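Local atomic coordinates of cellulase (Bacteroides salanitronis, PDB entry 6WQY), a protein that probably hydrolyses beta-1,4-glucan chains as a broad-specificity GH5_4 endoglucanase, the chain here holding the catalytic TIM-barrel part of a longer protein. Residues H251-P255 / N286-F291; D257-N261 / G311-R315; Y344-G348 / W357-H362. All blocks are in the same frame, centred on the assembly; numbering follows the deposited sequence.

Each contact involves the region just after one of strands 246-251, 305-310 and 342-346, three successive strands of the closed eight-stranded parallel barrel. Contact 1 ties the loop after strand 246-251 to helix 284-299. Contact 2 ties helix 256-259 to the loop after strand 305-310; along the chain its segments alternate with those of contact 1. Contact 3 comes last and folds the loop back on the end of strand 342-346. Centres of contacts 1 and 2 are about 14 Å apart, of 2 and 3 about 13 Å, of 1 and 3 about 21 Å. The three loops touch: Tyr253 and Val313 both pack on Trp357, at the barrel end where glycosidases of this fold carry their active site.

Contact 1. Residues H251-P255 / N286-F291; sequences HFYDP and NVTGQF
The side chains of Asn286 and Asp254 cross at about a right angle. Asn286 ND2 donates to Asp254 OD2 at 3.1 Å, with an N-H...O angle of 163°. The acceptor lies in the amide plane, and OD2 uses its anti lone pair. Water 1 takes a second bond from the same ND2 and donates to Asp254 O. The amide nitrogen also reaches the edge of the Phe252 ring, 4.0 Å from CE1. Val287 comes next: its CG2 is 4.1 Å from Phe252 CZ. Helix 284-299 is here laid against the loop that leaves barrel strand 246-251, as helices pack round the strands of a TIM barrel. Gln290 touches Phe252 CE1 with CB at 4.1 Å. Its chain bends at chi2 (-58°), and NE2 reaches Asp254 OD2 through water 2; NE2 also binds Asp229, and OE1 binds Lys293. Phe291 closes the segment. Its edge points at the face of Phe252 in a T-shaped pair, with planes at 65° and ring centroids 4.8 Å apart. Phe291 CE1 stands over the centre of that face, 3.7 Å from Phe252 CG. Ile307 of strand 305-310 and Ile228 touch both phenylalanines.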
loop_
_atom_site.group_PDB
_atom_site.type_symbol
_atom_site.label_atom_id
_atom_site.label_comp_id
_atom_site.label_asym_id
_atom_site.label_seq_id
_atom_site.Cartn_x
_atom_site.Cartn_y
_atom_site.Cartn_z
ATOM N N HIS A 251 -1.711 -5.108 4.503
ATOM C CA HIS A 251 -0.947 -4.186 5.342
ATOM C C HIS A 251 -0.552 -4.914 6.617
ATOM O O HIS A 251 -1.272 -5.807 7.082
ATOM C CB HIS A 251 -1.748 -2.918 5.681
ATOM C CG HIS A 251 -2.073 -2.080 4.480
ATOM N ND1 HIS A 251 -2.877 -0.963 4.529
ATOM C CD2 HIS A 251 -1.683 -2.193 3.191
ATOM C CE1 HIS A 251 -2.972 -0.426 3.320
ATOM N NE2 HIS A 251 -2.258 -1.154 2.483
ATOM N N PHE A 252 0.596 -4.538 7.189
ATOM C CA PHE A 252 1.122 -5.254 8.344
ATOM C C PHE A 252 1.830 -4.290 9.280
ATOM O O PHE A 252 2.947 -3.853 8.985
ATOM C CB PHE A 252 2.085 -6.370 7.932
ATOM C CG PHE A 252 2.610 -7.162 9.094
ATOM C CD1 PHE A 252 1.841 -8.167 9.667
ATOM C CD2 PHE A 252 3.862 -6.901 9.632
ATOM C CE1 PHE A 252 2.320 -8.900 10.734
ATOM C CE2 PHE A 252 4.339 -7.631 10.699
ATOM C CZ PHE A 252 3.567 -8.626 11.248
ATOM N N TYR A 253 1.203 -4.019 10.417
ATOM C CA TYR A 253 1.760 -3.159 11.450
ATOM C C TYR A 253 1.864 -3.882 12.791
ATOM O O TYR A 253 2.130 -3.245 13.824
ATOM C CB TYR A 253 0.908 -1.914 11.625
ATOM C CG TYR A 253 0.920 -0.926 10.480
ATOM C CD1 TYR A 253 2.000 -0.071 10.314
ATOM C CD2 TYR A 253 -0.158 -0.810 9.609
ATOM C CE1 TYR A 253 2.003 0.887 9.321
ATOM C CE2 TYR A 253 -0.151 0.136 8.598
ATOM C CZ TYR A 253 0.928 0.990 8.462
ATOM O OH TYR A 253 0.962 2.007 7.540
ATOM N N ASP A 254 1.670 -5.196 12.819
ATOM C CA ASP A 254 1.553 -5.876 14.100
ATOM C C ASP A 254 2.856 -5.767 14.890
ATOM O O ASP A 254 3.928 -6.027 14.333
ATOM C CB ASP A 254 1.274 -7.369 13.913
ATOM C CG ASP A 254 -0.068 -7.676 13.291
ATOM O OD1 ASP A 254 -0.903 -6.758 13.097
ATOM O OD2 ASP A 254 -0.297 -8.901 13.022
ATOM N N PRO A 255 2.809 -5.460 16.194
ATOM C CA PRO A 255 1.646 -5.032 16.986
ATOM C C PRO A 255 1.534 -3.510 16.917
ATOM O O PRO A 255 2.509 -2.812 17.258
ATOM C CB PRO A 255 1.989 -5.516 18.395
ATOM C CG PRO A 255 3.497 -5.485 18.448
ATOM C CD PRO A 255 4.019 -5.561 17.032
ATOM N N ASN A 286 4.846 -13.989 15.552
ATOM C CA ASN A 286 3.697 -13.435 14.848
ATOM C C ASN A 286 4.076 -12.989 13.439
ATOM O O ASN A 286 3.294 -13.164 12.495
ATOM C CB ASN A 286 3.073 -12.277 15.621
ATOM C CG ASN A 286 1.815 -11.765 14.955
ATOM O OD1 ASN A 286 0.794 -12.469 14.928
ATOM N ND2 ASN A 286 1.874 -10.568 14.397
ATOM N N VAL A 287 5.257 -12.392 13.276
ATOM C CA VAL A 287 5.692 -11.986 11.945
ATOM C C VAL A 287 5.757 -13.193 11.020
ATOM O O VAL A 287 5.168 -13.211 9.930
ATOM C CB VAL A 287 7.055 -11.275 12.013
ATOM C CG1 VAL A 287 7.495 -10.878 10.604
ATOM C CG2 VAL A 287 7.020 -10.070 12.922
ATOM N N THR A 288 6.495 -14.220 11.431
ATOM C CA THR A 288 6.636 -15.386 10.563
ATOM C C THR A 288 5.331 -16.164 10.460
ATOM O O THR A 288 5.007 -16.696 9.387
ATOM C CB THR A 288 7.780 -16.288 11.026
ATOM O OG1 THR A 288 7.561 -16.663 12.379
ATOM C CG2 THR A 288 9.112 -15.569 10.913
ATOM N N GLY A 289 4.552 -16.229 11.541
ATOM C CA GLY A 289 3.287 -16.935 11.472
ATOM C C GLY A 289 2.305 -16.295 10.514
ATOM O O GLY A 289 1.612 -16.979 9.752
ATOM N N GLN A 290 2.208 -14.967 10.549
ATOM C CA GLN A 290 1.303 -14.267 9.647
ATOM C C GLN A 290 1.803 -14.338 8.216
ATOM O O GLN A 290 1.010 -14.543 7.286
ATOM C CB GLN A 290 1.135 -12.822 10.104
ATOM C CG GLN A 290 0.418 -12.684 11.430
ATOM C CD GLN A 290 -0.953 -13.324 11.391
ATOM O OE1 GLN A 290 -1.119 -14.475 11.784
ATOM N NE2 GLN A 290 -1.939 -12.579 10.908
ATOM N N PHE A 291 3.103 -14.136 8.003
ATOM C CA PHE A 291 3.605 -14.187 6.633
ATOM C C PHE A 291 3.518 -15.613 6.077
ATOM O O PHE A 291 3.334 -15.789 4.859
ATOM C CB PHE A 291 5.025 -13.627 6.535
ATOM C CG PHE A 291 5.137 -12.142 6.783
ATOM C CD1 PHE A 291 4.052 -11.359 7.120
ATOM C CD2 PHE A 291 6.373 -11.529 6.669
ATOM C CE1 PHE A 291 4.204 -9.995 7.355
ATOM C CE2 PHE A 291 6.534 -10.177 6.907
ATOM C CZ PHE A 291 5.455 -9.412 7.250
HETATM O O HOH W 1 4.256 -8.894 14.616
HETATM O O HOH W 2 -1.182 -9.820 10.436
#

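Contact 2. Residues D257-N261 / G311-R315; sequences DYTEN and GCVHR
Tyr258 swings its ring away from its own backbone N (chi1 171°), and Arg315 folds back at chi2 (73°). Together these turns lay the guanidinium flat on the tyrosine ring, a stack with centres 4.5 Å apart and planes at 26°. Asn261 CB lies over the opposite face of the guanidinium, 3.5 Å from Arg315 NH2. Arg315 NH2 donates to Tyr258 O at 2.8 Å, in the carbonyl plane and on a lone pair, and also to Tyr266 O; NH1 adds a weak bond to Tyr258 O. NH1 also binds Val313 O of its own loop, at 3.1 Å. Water 3 accepts from Arg315 NE and donates to Asn261 OD1, while Asn261 ND2 binds Asn264. Cys312 SG comes obliquely to the Tyr258 ring, 3.5 Å from CE2, as a sulfur-aromatic contact. One backbone bond crosses: Val313 N donates to Thr259 O at 2.8 Å. The CA-H of Cys312 points to that oxygen too. Val313 CG2 packs on Asn261 CB at 3.7 Å. The arginine holds the C-terminal end of helix 256-259 to the loop between strand 305-310 and helix 318-337. Phe323 and Tyr327 of the latter helix touch Tyr258 and Thr259, respectively, while Trp269 meets the Tyr258 ring.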
loop_
_atom_site.group_PDB
_atom_site.type_symbol
_atom_site.label_atom_id
_atom_site.label_comp_id
_atom_site.label_asym_id
_atom_site.label_seq_id
_atom_site.Cartn_x
_atom_site.Cartn_y
_atom_site.Cartn_z
ATOM N N ASP A 257 0.217 -1.261 18.698
ATOM C CA ASP A 257 0.522 -0.490 19.897
ATOM C C ASP A 257 2.008 -0.166 19.983
ATOM O O ASP A 257 2.376 0.900 20.493
ATOM C CB ASP A 257 0.076 -1.248 21.152
ATOM C CG ASP A 257 -1.431 -1.214 21.354
ATOM O OD1 ASP A 257 -2.138 -0.536 20.572
ATOM O OD2 ASP A 257 -1.912 -1.879 22.297
ATOM N N TYR A 258 2.865 -1.067 19.507
ATOM C CA TYR A 258 4.306 -0.817 19.471
ATOM C C TYR A 258 4.699 0.023 18.250
ATOM O O TYR A 258 5.417 1.028 18.369
ATOM C CB TYR A 258 5.089 -2.145 19.486
ATOM C CG TYR A 258 6.566 -1.912 19.231
ATOM C CD1 TYR A 258 7.342 -1.232 20.156
ATOM C CD2 TYR A 258 7.172 -2.322 18.051
ATOM C CE1 TYR A 258 8.670 -0.964 19.911
ATOM C CE2 TYR A 258 8.512 -2.071 17.805
ATOM C CZ TYR A 258 9.254 -1.379 18.737
ATOM O OH TYR A 258 10.579 -1.110 18.481
ATOM N N THR A 259 4.233 -0.359 17.064
ATOM C CA THR A 259 4.763 0.271 15.861
ATOM C C THR A 259 4.319 1.719 15.718
ATOM O O THR A 259 5.074 2.521 15.161
ATOM C CB THR A 259 4.417 -0.545 14.615
ATOM O OG1 THR A 259 2.996 -0.684 14.542
ATOM C CG2 THR A 259 5.085 -1.909 14.642
ATOM N N GLU A 260 3.126 2.082 16.188
ATOM C CA GLU A 260 2.701 3.472 16.155
ATOM C C GLU A 260 2.849 4.168 17.508
ATOM O O GLU A 260 2.751 5.397 17.571
ATOM C CB GLU A 260 1.260 3.601 15.646
ATOM C CG GLU A 260 0.859 5.044 15.387
ATOM C CD GLU A 260 -0.299 5.187 14.429
ATOM O OE1 GLU A 260 -1.244 4.398 14.536
ATOM O OE2 GLU A 260 -0.256 6.089 13.566
ATOM N N ASN A 261 3.074 3.425 18.583
ATOM C CA ASN A 261 3.441 4.006 19.879
ATOM C C ASN A 261 2.359 4.935 20.430
ATOM O O ASN A 261 2.660 5.993 20.987
ATOM C CB ASN A 261 4.786 4.737 19.793
ATOM C CG ASN A 261 5.369 5.065 21.156
ATOM O OD1 ASN A 261 5.231 4.293 22.103
ATOM N ND2 ASN A 261 6.027 6.220 21.260
ATOM N N GLY A 311 5.803 -0.661 8.995
ATOM C CA GLY A 311 6.740 0.309 9.525
ATOM C C GLY A 311 6.711 0.367 11.039
ATOM O O GLY A 311 6.058 -0.435 11.704
ATOM N N CYS A 312 7.441 1.351 11.578
ATOM C CA CYS A 312 7.565 1.524 13.019
ATOM C C CYS A 312 8.100 2.926 13.253
ATOM O O CYS A 312 9.055 3.333 12.583
ATOM C CB CYS A 312 8.542 0.489 13.604
ATOM S SG CYS A 312 8.642 0.464 15.387
ATOM N N VAL A 313 7.512 3.649 14.214
ATOM C CA VAL A 313 7.900 5.033 14.455
ATOM C C VAL A 313 9.241 5.119 15.189
ATOM O O VAL A 313 9.680 4.210 15.898
ATOM C CB VAL A 313 6.813 5.836 15.194
ATOM C CG1 VAL A 313 5.541 5.893 14.369
ATOM C CG2 VAL A 313 6.556 5.279 16.595
ATOM N N HIS A 314 9.886 6.264 15.016
ATOM C CA HIS A 314 11.171 6.607 15.612
ATOM C C HIS A 314 11.065 6.807 17.114
ATOM O O HIS A 314 10.075 7.332 17.633
ATOM C CB HIS A 314 11.661 7.897 14.946
ATOM C CG HIS A 314 12.906 8.494 15.520
ATOM N ND1 HIS A 314 14.142 7.882 15.462
ATOM C CD2 HIS A 314 13.114 9.700 16.097
ATOM C CE1 HIS A 314 15.049 8.676 16.005
ATOM N NE2 HIS A 314 14.452 9.788 16.397
ATOM N N ARG A 315 12.122 6.400 17.807
ATOM C CA ARG A 315 12.320 6.703 19.219
ATOM C C ARG A 315 13.593 7.531 19.377
ATOM O O ARG A 315 14.640 7.177 18.828
ATOM C CB ARG A 315 12.430 5.425 20.055
ATOM C CG ARG A 315 11.084 4.876 20.536
ATOM C CD ARG A 315 10.239 4.220 19.453
ATOM N NE ARG A 315 9.107 3.548 20.082
ATOM C CZ ARG A 315 8.228 2.783 19.446
ATOM N NH1 ARG A 315 8.302 2.606 18.129
ATOM N NH2 ARG A 315 7.250 2.209 20.134
HETATM O O HOH W 3 8.345 4.027 22.806
#

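Contact 3. Residues Y344-G348 / W357-H362; sequences YWDAG and WALFNH
Asp346 and His362 carry the polar core of this contact. His362 NE2 donates to Asp346 OD1 at 2.8 Å; the oxygen lies in the imidazole plane, but the bond meets the carboxylate from above its plane. Gly348 N donates to the same OD1, which makes an Asx turn. OD2 takes Leu359 N at 2.8 Å, a weak bond from Phe360 N, and a bond from Trp35. A chi1 of -170° directs the carboxylate toward the loop of 357-362, where it meets the backbone N of Leu359 and the His362 ring. Replaced by an alanine, Asp346 would probably leave His362 NE2, Trp35 and the backbone N of Leu359 and Gly348 without this acceptor, undoing the Asx turn and leaving the imidazole freer to turn. The imidazole is also held on its far nitrogen, ND1, by Gln40. Tyr344 OH donates to Trp357 O at 2.7 Å, tilted 31° from the carbonyl plane. Water 4 links Gly348 O to Trp357 N.

Aromatic packing comes next. The indole edge of Trp345 points at the face of Trp357 in a T-shaped pair, with planes at 83° and Trp345 CD1 3.7 Å from Trp357 CD2. Leu359 CD1 lies over one face of Tyr344 as a CH-pi contact, 3.9 Å from the ring centroid.

Close backbone packing completes the join. Gly348 CA lies over a face of the His362 ring, 3.2 Å from NE2.

The whole folds the loop after strand 342-346, the last barrel strand, back onto the strand's C-terminal end. This is where TIM-barrel glycosidases place their active-site loops.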
loop_
_atom_site.group_PDB
_atom_site.type_symbol
_atom_site.label_atom_id
_atom_site.label_comp_id
_atom_site.label_asym_id
_atom_site.label_seq_id
_atom_site.Cartn_x
_atom_site.Cartn_y
_atom_site.Cartn_z
ATOM N N TYR A 344 7.402 0.682 3.249
ATOM C CA TYR A 344 7.452 1.409 4.513
ATOM C C TYR A 344 6.504 2.605 4.482
ATOM O O TYR A 344 6.435 3.329 3.488
ATOM C CB TYR A 344 8.914 1.861 4.739
ATOM C CG TYR A 344 9.084 2.702 5.981
ATOM C CD1 TYR A 344 9.339 2.123 7.219
ATOM C CD2 TYR A 344 8.916 4.086 5.929
ATOM C CE1 TYR A 344 9.429 2.898 8.357
ATOM C CE2 TYR A 344 8.991 4.856 7.064
ATOM C CZ TYR A 344 9.249 4.254 8.275
ATOM O OH TYR A 344 9.309 4.995 9.436
ATOM N N TRP A 345 5.778 2.825 5.584
ATOM C CA TRP A 345 4.830 3.935 5.684
ATOM C C TRP A 345 5.530 5.203 6.168
ATOM O O TRP A 345 5.895 5.308 7.343
ATOM C CB TRP A 345 3.685 3.585 6.645
ATOM C CG TRP A 345 2.720 4.727 6.794
ATOM C CD1 TRP A 345 2.565 5.527 7.870
ATOM C CD2 TRP A 345 1.840 5.235 5.788
ATOM N NE1 TRP A 345 1.632 6.505 7.613
ATOM C CE2 TRP A 345 1.170 6.347 6.332
ATOM C CE3 TRP A 345 1.526 4.837 4.484
ATOM C CZ2 TRP A 345 0.225 7.075 5.609
ATOM C CZ3 TRP A 345 0.601 5.566 3.767
ATOM C CH2 TRP A 345 -0.041 6.666 4.332
ATOM N N ASP A 346 5.667 6.188 5.283
ATOM C CA ASP A 346 6.342 7.451 5.610
ATOM C C ASP A 346 5.323 8.592 5.537
ATOM O O ASP A 346 5.045 9.149 4.468
ATOM C CB ASP A 346 7.540 7.695 4.691
ATOM C CG ASP A 346 8.403 8.848 5.141
ATOM O OD1 ASP A 346 7.842 9.897 5.524
ATOM O OD2 ASP A 346 9.651 8.708 5.104
ATOM N N ALA A 347 4.788 8.980 6.700
ATOM C CA ALA A 347 3.812 10.056 6.778
ATOM C C ALA A 347 4.465 11.427 6.746
ATOM O O ALA A 347 3.760 12.426 6.777
ATOM C CB ALA A 347 2.979 9.916 8.064
ATOM N N GLY A 348 5.794 11.507 6.704
ATOM C CA GLY A 348 6.439 12.806 6.626
ATOM C C GLY A 348 6.212 13.606 7.889
ATOM O O GLY A 348 6.279 13.090 9.014
ATOM N N TRP A 357 6.933 8.801 11.668
ATOM C CA TRP A 357 7.289 7.808 10.674
ATOM C C TRP A 357 8.296 8.336 9.663
ATOM O O TRP A 357 8.760 7.581 8.811
ATOM C CB TRP A 357 6.042 7.398 9.871
ATOM C CG TRP A 357 4.876 6.909 10.656
ATOM C CD1 TRP A 357 3.882 7.663 11.205
ATOM C CD2 TRP A 357 4.546 5.543 10.953
ATOM N NE1 TRP A 357 2.968 6.858 11.834
ATOM C CE2 TRP A 357 3.345 5.552 11.690
ATOM C CE3 TRP A 357 5.144 4.318 10.665
ATOM C CZ2 TRP A 357 2.738 4.396 12.150
ATOM C CZ3 TRP A 357 4.524 3.163 11.115
ATOM C CH2 TRP A 357 3.342 3.213 11.857
ATOM N N ALA A 358 8.634 9.623 9.714
ATOM C CA ALA A 358 9.343 10.248 8.605
ATOM C C ALA A 358 10.787 9.771 8.502
ATOM O O ALA A 358 11.532 9.779 9.494
ATOM C CB ALA A 358 9.344 11.767 8.800
ATOM N N LEU A 359 11.192 9.428 7.293
ATOM C CA LEU A 359 12.589 9.204 6.935
ATOM C C LEU A 359 13.143 10.321 6.070
ATOM O O LEU A 359 14.344 10.613 6.152
ATOM C CB LEU A 359 12.751 7.875 6.194
ATOM C CG LEU A 359 12.243 6.638 6.930
ATOM C CD1 LEU A 359 12.420 5.393 6.051
ATOM C CD2 LEU A 359 12.917 6.441 8.269
ATOM N N PHE A 360 12.295 10.950 5.250
ATOM C CA PHE A 360 12.700 12.039 4.381
ATOM C C PHE A 360 11.742 13.212 4.543
ATOM O O PHE A 360 10.534 13.018 4.760
ATOM C CB PHE A 360 12.609 11.651 2.890
ATOM C CG PHE A 360 13.465 10.486 2.502
ATOM C CD1 PHE A 360 12.992 9.195 2.639
ATOM C CD2 PHE A 360 14.729 10.676 1.993
ATOM C CE1 PHE A 360 13.774 8.112 2.290
ATOM C CE2 PHE A 360 15.518 9.597 1.633
ATOM C CZ PHE A 360 15.031 8.313 1.780
ATOM N N ASN A 361 12.262 14.424 4.385
ATOM C CA ASN A 361 11.393 15.562 4.109
ATOM C C ASN A 361 10.793 15.359 2.715
ATOM O O ASN A 361 11.524 15.145 1.741
ATOM C CB ASN A 361 12.195 16.862 4.192
ATOM C CG ASN A 361 11.330 18.086 4.003
ATOM O OD1 ASN A 361 10.806 18.314 2.910
ATOM N ND2 ASN A 361 11.170 18.875 5.048
ATOM N N HIS A 362 9.451 15.388 2.615
ATOM C CA HIS A 362 8.782 15.024 1.378
ATOM C C HIS A 362 8.951 16.058 0.273
ATOM O O HIS A 362 8.629 15.761 -0.882
ATOM C CB HIS A 362 7.290 14.785 1.622
ATOM C CG HIS A 362 6.981 13.538 2.389
ATOM N ND1 HIS A 362 5.700 13.025 2.424
ATOM C CD2 HIS A 362 7.744 12.700 3.136
ATOM C CE1 HIS A 362 5.681 11.931 3.164
ATOM N NE2 HIS A 362 6.908 11.711 3.609
HETATM O O HOH W 4 5.398 10.820 10.441
#